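NAD-dependent epimerase/dehydratase (Methylobacillus flagellatus KT, PDB 3GPI) is of unknown function but probably belongs to the atypical short-chain dehydrogenase/reductase group and may bind a nicotinamide dinucleotide for redox or epimerase/dehydratase chemistry. Local coordinates at residues A[12-17]-A[189-194]; A[20-25]-A[193-198]; A[252-255]-A[260-263]. One frame throughout, in Å; residues are numbered along the deposited sequence.

Interaction 1: residues A[12-17]-A[189-194]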
loop_
_atom_site.group_PDB
_atom_site.type_symbol
_atom_site.label_atom_id
_atom_site.label_comp_id
_atom_site.label_asym_id
_atom_site.label_seq_id
_atom_site.Cartn_x
_atom_site.Cartn_y
_atom_site.Cartn_z
ATOM N N GLY A 12 2.285 7.593 -7.433
ATOM C CA GLY A 12 2.976 6.378 -7.822
ATOM C C GLY A 12 1.995 5.335 -8.330
ATOM O O GLY A 12 0.815 5.614 -8.650
ATOM N N ASP A 13 2.449 4.100 -8.404
ATOM C CA ASP A 13 1.643 3.106 -9.107
ATOM C C ASP A 13 0.320 2.810 -8.388
ATOM O O ASP A 13 -0.715 2.586 -9.020
ATOM C CB ASP A 13 2.425 1.828 -9.407
ATOM C CG ASP A 13 2.938 1.086 -8.142
ATOM O OD1 ASP A 13 2.899 1.613 -7.001
ATOM O OD2 ASP A 13 3.387 -0.068 -8.346
ATOM N N LEU A 14 0.350 2.800 -7.064
ATOM C CA LEU A 14 -0.858 2.520 -6.311
ATOM C C LEU A 14 -1.865 3.644 -6.521
ATOM O O LEU A 14 -3.037 3.378 -6.821
ATOM C CB LEU A 14 -0.512 2.381 -4.824
ATOM C CG LEU A 14 -1.711 2.298 -3.908
ATOM C CD1 LEU A 14 -2.534 1.071 -4.130
ATOM C CD2 LEU A 14 -1.298 2.388 -2.451
ATOM N N GLY A 15 -1.403 4.889 -6.410
ATOM C CA GLY A 15 -2.314 6.037 -6.592
ATOM C C GLY A 15 -2.886 6.088 -7.994
ATOM O O GLY A 15 -4.045 6.452 -8.171
ATOM N N LEU A 16 -2.094 5.713 -8.994
ATOM C CA LEU A 16 -2.579 5.710 -10.364
ATOM C C LEU A 16 -3.611 4.645 -10.616
ATOM O O LEU A 16 -4.621 4.892 -11.279
ATOM C CB LEU A 16 -1.441 5.613 -11.378
ATOM C CG LEU A 16 -0.599 6.880 -11.435
ATOM C CD1 LEU A 16 0.760 6.658 -12.111
ATOM C CD2 LEU A 16 -1.433 7.908 -12.217
ATOM N N GLU A 17 -3.405 3.463 -10.047
ATOM C CA GLU A 17 -4.370 2.409 -10.212
ATOM C C GLU A 17 -5.661 2.723 -9.473
ATOM O O GLU A 17 -6.746 2.459 -9.985
ATOM C CB GLU A 17 -3.782 1.051 -9.766
ATOM C CG GLU A 17 -4.748 -0.136 -9.792
ATOM C CD GLU A 17 -5.271 -0.519 -11.166
ATOM O OE1 GLU A 17 -4.720 -0.034 -12.191
ATOM O OE2 GLU A 17 -6.243 -1.295 -11.209
ATOM N N ASP A 189 -5.177 -5.138 -5.718
ATOM C CA ASP A 189 -5.997 -5.309 -4.521
ATOM C C ASP A 189 -5.888 -4.146 -3.559
ATOM O O ASP A 189 -6.869 -3.772 -2.915
ATOM C CB ASP A 189 -5.620 -6.618 -3.790
ATOM C CG ASP A 189 -6.339 -7.815 -4.362
ATOM O OD1 ASP A 189 -7.576 -7.705 -4.525
ATOM O OD2 ASP A 189 -5.697 -8.871 -4.588
ATOM N N GLY A 190 -4.692 -3.575 -3.383
ATOM C CA GLY A 190 -4.571 -2.408 -2.518
ATOM C C GLY A 190 -5.460 -1.279 -3.053
ATOM O O GLY A 190 -6.183 -0.639 -2.287
ATOM N N ALA A 191 -5.407 -1.032 -4.375
ATOM C CA ALA A 191 -6.208 0.022 -4.945
ATOM C C ALA A 191 -7.691 -0.300 -4.860
ATOM O O ALA A 191 -8.483 0.587 -4.508
ATOM C CB ALA A 191 -5.814 0.215 -6.417
ATOM N N ALA A 192 -8.053 -1.524 -5.221
ATOM C CA ALA A 192 -9.471 -1.893 -5.232
ATOM C C ALA A 192 -10.034 -1.924 -3.821
ATOM O O ALA A 192 -11.202 -1.616 -3.616
ATOM C CB ALA A 192 -9.679 -3.232 -5.912
ATOM N N PHE A 193 -9.232 -2.269 -2.817
ATOM C CA PHE A 193 -9.754 -2.247 -1.444
ATOM C C PHE A 193 -10.023 -0.807 -1.020
ATOM O O PHE A 193 -11.063 -0.504 -0.395
ATOM C CB PHE A 193 -8.756 -2.913 -0.485
ATOM C CG PHE A 193 -9.211 -2.896 0.961
ATOM C CD1 PHE A 193 -10.399 -3.470 1.326
ATOM C CD2 PHE A 193 -8.405 -2.340 1.942
ATOM C CE1 PHE A 193 -10.820 -3.477 2.645
ATOM C CE2 PHE A 193 -8.812 -2.321 3.281
ATOM C CZ PHE A 193 -10.016 -2.892 3.622
ATOM N N ILE A 194 -9.130 0.113 -1.343
ATOM C CA ILE A 194 -9.416 1.523 -1.027
ATOM C C ILE A 194 -10.656 2.024 -1.766
ATOM O O ILE A 194 -11.524 2.674 -1.167
ATOM C CB ILE A 194 -8.244 2.436 -1.356
ATOM C CG1 ILE A 194 -7.024 2.016 -0.532
ATOM C CG2 ILE A 194 -8.622 3.896 -1.118
ATOM C CD1 ILE A 194 -5.747 2.691 -0.962
#

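Interaction 2: residues A[20-25]-A[193-198]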
loop_
_atom_site.group_PDB
_atom_site.type_symbol
_atom_site.label_atom_id
_atom_site.label_comp_id
_atom_site.label_asym_id
_atom_site.label_seq_id
_atom_site.Cartn_x
_atom_site.Cartn_y
_atom_site.Cartn_z
ATOM N N ARG A 20 -7.591 5.218 -11.521
ATOM C CA ARG A 20 -8.236 4.593 -12.672
ATOM C C ARG A 20 -9.554 3.957 -12.275
ATOM O O ARG A 20 -10.584 4.127 -12.933
ATOM C CB ARG A 20 -7.277 3.566 -13.294
ATOM C CG ARG A 20 -7.773 2.911 -14.580
ATOM C CD ARG A 20 -6.886 1.710 -15.034
ATOM N NE ARG A 20 -7.009 0.564 -14.116
ATOM C CZ ARG A 20 -7.992 -0.333 -14.150
ATOM N NH1 ARG A 20 -8.960 -0.223 -15.061
ATOM N NH2 ARG A 20 -8.025 -1.341 -13.290
ATOM N N ARG A 21 -9.543 3.244 -11.145
ATOM C CA ARG A 21 -10.742 2.567 -10.661
ATOM C C ARG A 21 -11.816 3.558 -10.235
ATOM O O ARG A 21 -12.987 3.412 -10.622
ATOM C CB ARG A 21 -10.368 1.603 -9.526
ATOM C CG ARG A 21 -9.564 0.403 -10.033
ATOM C CD ARG A 21 -8.972 -0.479 -8.905
ATOM N NE ARG A 21 -8.269 -1.610 -9.519
ATOM C CZ ARG A 21 -8.826 -2.767 -9.861
ATOM N NH1 ARG A 21 -10.088 -3.065 -9.525
ATOM N NH2 ARG A 21 -8.068 -3.660 -10.465
ATOM N N LEU A 22 -11.435 4.592 -9.490
ATOM C CA LEU A 22 -12.400 5.564 -8.990
ATOM C C LEU A 22 -12.997 6.357 -10.137
ATOM O O LEU A 22 -14.185 6.667 -10.094
ATOM C CB LEU A 22 -11.735 6.513 -7.994
ATOM C CG LEU A 22 -11.355 5.872 -6.679
ATOM C CD1 LEU A 22 -10.559 6.873 -5.902
ATOM C CD2 LEU A 22 -12.603 5.386 -5.891
ATOM N N THR A 23 -12.192 6.706 -11.138
ATOM C CA THR A 23 -12.731 7.424 -12.301
ATOM C C THR A 23 -13.718 6.550 -13.054
ATOM O O THR A 23 -14.792 7.051 -13.463
ATOM C CB THR A 23 -11.572 7.891 -13.192
ATOM O OG1 THR A 23 -10.784 8.856 -12.481
ATOM C CG2 THR A 23 -12.099 8.514 -14.485
ATOM N N ALA A 24 -13.398 5.254 -13.198
ATOM C CA ALA A 24 -14.329 4.342 -13.867
ATOM C C ALA A 24 -15.656 4.222 -13.140
ATOM O O ALA A 24 -16.700 3.983 -13.774
ATOM C CB ALA A 24 -13.699 2.983 -14.060
ATOM N N GLN A 25 -15.638 4.381 -11.826
ATOM C CA GLN A 25 -16.850 4.316 -11.029
ATOM C C GLN A 25 -17.616 5.643 -10.997
ATOM O O GLN A 25 -18.721 5.705 -10.438
ATOM C CB GLN A 25 -16.504 3.926 -9.621
ATOM C CG GLN A 25 -15.973 2.542 -9.495
ATOM C CD GLN A 25 -15.617 2.236 -8.085
ATOM O OE1 GLN A 25 -14.838 2.954 -7.460
ATOM N NE2 GLN A 25 -16.199 1.183 -7.554
ATOM N N PHE A 193 -9.232 -2.269 -2.817
ATOM C CA PHE A 193 -9.754 -2.247 -1.444
ATOM C C PHE A 193 -10.023 -0.807 -1.020
ATOM O O PHE A 193 -11.063 -0.504 -0.395
ATOM C CB PHE A 193 -8.756 -2.913 -0.485
ATOM C CG PHE A 193 -9.211 -2.896 0.961
ATOM C CD1 PHE A 193 -10.399 -3.470 1.326
ATOM C CD2 PHE A 193 -8.405 -2.340 1.942
ATOM C CE1 PHE A 193 -10.820 -3.477 2.645
ATOM C CE2 PHE A 193 -8.812 -2.321 3.281
ATOM C CZ PHE A 193 -10.016 -2.892 3.622
ATOM N N ILE A 194 -9.130 0.113 -1.343
ATOM C CA ILE A 194 -9.416 1.523 -1.027
ATOM C C ILE A 194 -10.656 2.024 -1.766
ATOM O O ILE A 194 -11.524 2.674 -1.167
ATOM C CB ILE A 194 -8.244 2.436 -1.356
ATOM C CG1 ILE A 194 -7.024 2.016 -0.532
ATOM C CG2 ILE A 194 -8.622 3.896 -1.118
ATOM C CD1 ILE A 194 -5.747 2.691 -0.962
ATOM N N ALA A 195 -10.808 1.656 -3.042
ATOM C CA ALA A 195 -12.031 2.036 -3.770
ATOM C C ALA A 195 -13.245 1.426 -3.143
ATOM O O ALA A 195 -14.301 2.091 -3.069
ATOM C CB ALA A 195 -11.948 1.640 -5.245
ATOM N N TYR A 196 -13.127 0.189 -2.669
ATOM C CA TYR A 196 -14.252 -0.462 -2.002
ATOM C C TYR A 196 -14.618 0.292 -0.720
ATOM O O TYR A 196 -15.828 0.550 -0.454
ATOM C CB TYR A 196 -13.912 -1.921 -1.706
ATOM C CG TYR A 196 -14.915 -2.680 -0.890
ATOM C CD1 TYR A 196 -16.076 -3.167 -1.490
ATOM C CD2 TYR A 196 -14.675 -2.970 0.458
ATOM C CE1 TYR A 196 -16.971 -3.898 -0.772
ATOM C CE2 TYR A 196 -15.612 -3.704 1.208
ATOM C CZ TYR A 196 -16.740 -4.163 0.561
ATOM O OH TYR A 196 -17.671 -4.899 1.289
ATOM N N LEU A 197 -13.622 0.710 0.041
ATOM C CA LEU A 197 -13.930 1.424 1.292
ATOM C C LEU A 197 -14.563 2.765 0.965
ATOM O O LEU A 197 -15.401 3.251 1.705
ATOM C CB LEU A 197 -12.675 1.630 2.143
ATOM C CG LEU A 197 -12.067 0.351 2.698
ATOM C CD1 LEU A 197 -10.833 0.727 3.487
ATOM C CD2 LEU A 197 -13.076 -0.429 3.566
ATOM N N ILE A 198 -14.173 3.377 -0.146
ATOM C CA ILE A 198 -14.763 4.642 -0.555
ATOM C C ILE A 198 -16.210 4.441 -0.937
ATOM O O ILE A 198 -17.049 5.289 -0.582
ATOM C CB ILE A 198 -13.894 5.281 -1.694
ATOM C CG1 ILE A 198 -12.621 5.887 -1.078
ATOM C CG2 ILE A 198 -14.686 6.382 -2.483
ATOM C CD1 ILE A 198 -11.576 6.264 -2.107
HETATM O O HOH W 1 -15.501 3.620 -5.025
#

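Interaction 3: residues A[252-255]-A[260-263]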
loop_
_atom_site.group_PDB
_atom_site.type_symbol
_atom_site.label_atom_id
_atom_site.label_comp_id
_atom_site.label_asym_id
_atom_site.label_seq_id
_atom_site.Cartn_x
_atom_site.Cartn_y
_atom_site.Cartn_z
ATOM N N ALA A 252 -7.746 -10.631 8.634
ATOM C CA ALA A 252 -9.094 -10.956 9.060
ATOM C C ALA A 252 -10.064 -9.777 8.930
ATOM O O ALA A 252 -11.213 -9.968 8.501
ATOM C CB ALA A 252 -9.059 -11.438 10.540
ATOM N N ARG A 253 -9.642 -8.603 9.379
ATOM C CA ARG A 253 -10.515 -7.410 9.306
ATOM C C ARG A 253 -10.822 -7.024 7.845
ATOM O O ARG A 253 -11.956 -6.747 7.481
ATOM C CB ARG A 253 -9.908 -6.225 10.077
ATOM C CG ARG A 253 -10.202 -6.182 11.596
ATOM C CD ARG A 253 -9.875 -4.783 12.094
ATOM N NE ARG A 253 -10.365 -4.534 13.441
ATOM C CZ ARG A 253 -9.748 -4.941 14.549
ATOM N NH1 ARG A 253 -8.609 -5.645 14.493
ATOM N NH2 ARG A 253 -10.277 -4.654 15.720
ATOM N N LEU A 254 -9.826 -7.074 6.961
ATOM C CA LEU A 254 -10.079 -6.794 5.555
ATOM C C LEU A 254 -11.102 -7.785 4.993
ATOM O O LEU A 254 -12.052 -7.389 4.310
ATOM C CB LEU A 254 -8.728 -6.839 4.795
ATOM C CG LEU A 254 -8.772 -6.730 3.276
ATOM C CD1 LEU A 254 -7.435 -6.197 2.743
ATOM C CD2 LEU A 254 -9.058 -8.124 2.689
ATOM N N LEU A 255 -10.974 -9.071 5.313
ATOM C CA LEU A 255 -11.935 -10.054 4.828
ATOM C C LEU A 255 -13.333 -9.762 5.417
ATOM O O LEU A 255 -14.330 -9.876 4.680
ATOM C CB LEU A 255 -11.503 -11.487 5.167
ATOM C CG LEU A 255 -10.246 -11.948 4.402
ATOM C CD1 LEU A 255 -9.870 -13.338 4.784
ATOM C CD2 LEU A 255 -10.477 -11.884 2.896
ATOM N N GLN A 260 -13.470 -8.639 -1.570
ATOM C CA GLN A 260 -13.017 -9.907 -2.182
ATOM C C GLN A 260 -11.699 -9.713 -2.912
ATOM O O GLN A 260 -11.589 -8.949 -3.860
ATOM C CB GLN A 260 -14.055 -10.478 -3.135
ATOM C CG GLN A 260 -15.283 -10.963 -2.373
ATOM C CD GLN A 260 -16.358 -11.493 -3.282
ATOM O OE1 GLN A 260 -16.853 -10.781 -4.156
ATOM N NE2 GLN A 260 -16.754 -12.741 -3.060
ATOM N N LEU A 261 -10.661 -10.384 -2.420
ATOM C CA LEU A 261 -9.375 -10.267 -3.083
ATOM C C LEU A 261 -9.381 -10.757 -4.526
ATOM O O LEU A 261 -9.888 -11.853 -4.834
ATOM C CB LEU A 261 -8.323 -11.036 -2.287
ATOM C CG LEU A 261 -7.926 -10.431 -0.940
ATOM C CD1 LEU A 261 -7.379 -11.497 0.014
ATOM C CD2 LEU A 261 -6.948 -9.238 -1.061
ATOM N N ILE A 262 -8.801 -9.949 -5.394
ATOM C CA ILE A 262 -8.578 -10.344 -6.791
ATOM C C ILE A 262 -7.511 -11.442 -6.832
ATOM O O ILE A 262 -7.635 -12.408 -7.581
ATOM C CB ILE A 262 -8.094 -9.152 -7.628
ATOM C CG1 ILE A 262 -9.135 -8.020 -7.607
ATOM C CG2 ILE A 262 -7.797 -9.557 -9.096
ATOM C CD1 ILE A 262 -8.572 -6.708 -8.111
ATOM N N TYR A 263 -6.453 -11.276 -6.031
ATOM C CA TYR A 263 -5.331 -12.197 -5.977
ATOM C C TYR A 263 -5.187 -12.631 -4.549
ATOM O O TYR A 263 -4.420 -12.031 -3.785
ATOM C CB TYR A 263 -4.048 -11.513 -6.455
ATOM C CG TYR A 263 -4.167 -10.950 -7.829
ATOM C CD1 TYR A 263 -4.119 -11.798 -8.947
ATOM C CD2 TYR A 263 -4.327 -9.592 -8.028
ATOM C CE1 TYR A 263 -4.216 -11.281 -10.234
ATOM C CE2 TYR A 263 -4.453 -9.066 -9.316
ATOM C CZ TYR A 263 -4.382 -9.916 -10.403
ATOM O OH TYR A 263 -4.496 -9.347 -11.659
#

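Interaction 1: residues A[12-17]-A[189-194]
Leu14 and Ala191 bring two helices together, their CA atoms 6.1 Å apart. The axes of 13-17 and 189-194 approach to 8.7 Å and run in roughly the same direction, crossing at -48°. Gly12 occupies the N-cap position just before helix 13-24, so the contact falls on that helix's first turns; 189-194 belongs to helix 187-201. No hydrogen bond joins the two segments, and the small residues Gly190 and Ala191 provide the surface on the second helix.

Leu14 reaches across with a single methyl. Its CG lies anti to the backbone N (chi1 171°), and CD1 comes to rest over the peptide link between Gly190 and Ala191, 3.6 Å from Ala191 N and 3.9 Å from Gly190 C. The same methyl lies 4.1 Å from Ala191 CB. One turn later the aliphatic part of Glu17 meets the methyl of Ala191, with Glu17 CG 3.6 Å from Ala191 CB. The Glu17 chain bends at chi2 (64°), and its OE2 forms salt bridges with Arg20 and Arg21 of its own helix; carbon thus faces the neighbouring helix while the charge is met elsewhere.

Phe154 of strand 149-158 touches Leu14 and Ile194, placing the helices against the sheet. Gly12 and Gly15, with Gly10, match a GxGxxG pattern, and strand 6-9 and helix 13-24 form the opening strand-turn-helix of a Rossmann fold, consistent with dinucleotide binding.

Interaction 2: residues A[20-25]-A[193-198]
Ala195 packs against Leu22 where the C-terminal part of helix 13-24 passes the middle of helix 187-201, and their CA atoms, 6.3 Å apart, are the nearest pair between the two segments. Phe193 and Ile194 open the second segment by facing the sheet instead: both touch Leu152 of strand 149-158, and the Phe193 ring also meets Tyr210 and Tyr259 edge-to-face.

Ala195 is the first residue to reach across. Its CB points at the other helix and receives two different groups, Leu22 CD2 at 3.9 Å and the amide oxygen of Gln25, OE1, also at 3.9 Å. The backbone of Ala195 contributes as well, because a water joins its carbonyl to Gln25: the water donates to Ala195 O at 2.8 Å and to Gln25 OE1 at 2.6 Å. Gln25 reaches the water with its chain extended beyond CG (chi2 178°).

Tyr196 turns away and gives its hydroxyl to a hydrogen bond with Ser257 O, while Leu197 lies on Leu152 and on Phe105 of strand 103-109.

Ile198, a turn beyond Ala195, completes the apolar patch. Its side chain crosses that of Leu22 at about a right angle, so that Ile198 CD1 sits 4.0 Å from both methyls of Leu22, CD1 and CD2. Ile198 CG2 adds a further contact at 4.1 Å to Leu22 CD2. His27 touches both Leu22 and Ile198.

The branched end of Leu22 therefore rests by dispersion on the Ala195 methyl and on both branches of Ile198, whereas the Gln25 side is polar and hydrated. With no direct hydrogen bond between the segments, close apolar fit carries the contact, and the bridging water supplies its polar link.

Interaction 3: residues A[252-255]-A[260-263]
Leu254 and Leu255 meet Leu261 in a local helix-loop packing in the C-terminal part of the fold: the loop that follows the short helix 252-256 returns past it as the irregular segment 260-263. The backbones stay well apart, with Leu255 CA and Gln260 CA the nearest pair at 7.1 Å, and no hydrogen bond crosses between them.

The apolar interactions are divided between the two branches of one residue. Leu261 offers CD2 to the buried Leu254 and CD1 to the more exposed Leu255, so its forked end spans neighbouring positions of the helix. A chi1 of 173° carries CD2 of Leu254 toward Leu261, and the same side chain also lies against Phe193 of helix 187-201 and Val212 of strand 209-212. Asn215 touches both Leu255 and Leu261 from a loop.

Polar interactions hold the two segments from outside the contact. Asp189 of helix 187-201 accepts hydrogen bonds from the backbone N of Ile262 and of Tyr263, fixing the loop, while Arg253 forms salt bridges with Glu123 and Asp124.

The leucine methyls meet at ordinary to slightly long van der Waals distances: Leu254 CD2 stands 4.4 Å from Leu261 CD2, and Leu255 CD2 is 4.2 Å from Leu261 CD1.

Overall arrangement
Interactions 1 and 2 are successive parts of one helix-helix interface, their centres about 8 Å apart, and both pair helix 13-24 with helix 187-201. Their second segments overlap at Phe193 and Ile194, and Arg21 packs on Ala191 and Ala192 between them. Interaction 3 follows later in the chain, its centre about 14 Å from that of interaction 1 and 15 Å from that of interaction 2. It is local, yet helix 187-201 links it to the others by touching both of its segments. A single helix thus joins the first helix of the Rossmann domain to a C-terminal element, illustrating how distant sequence regions are assembled on a shared scaffold.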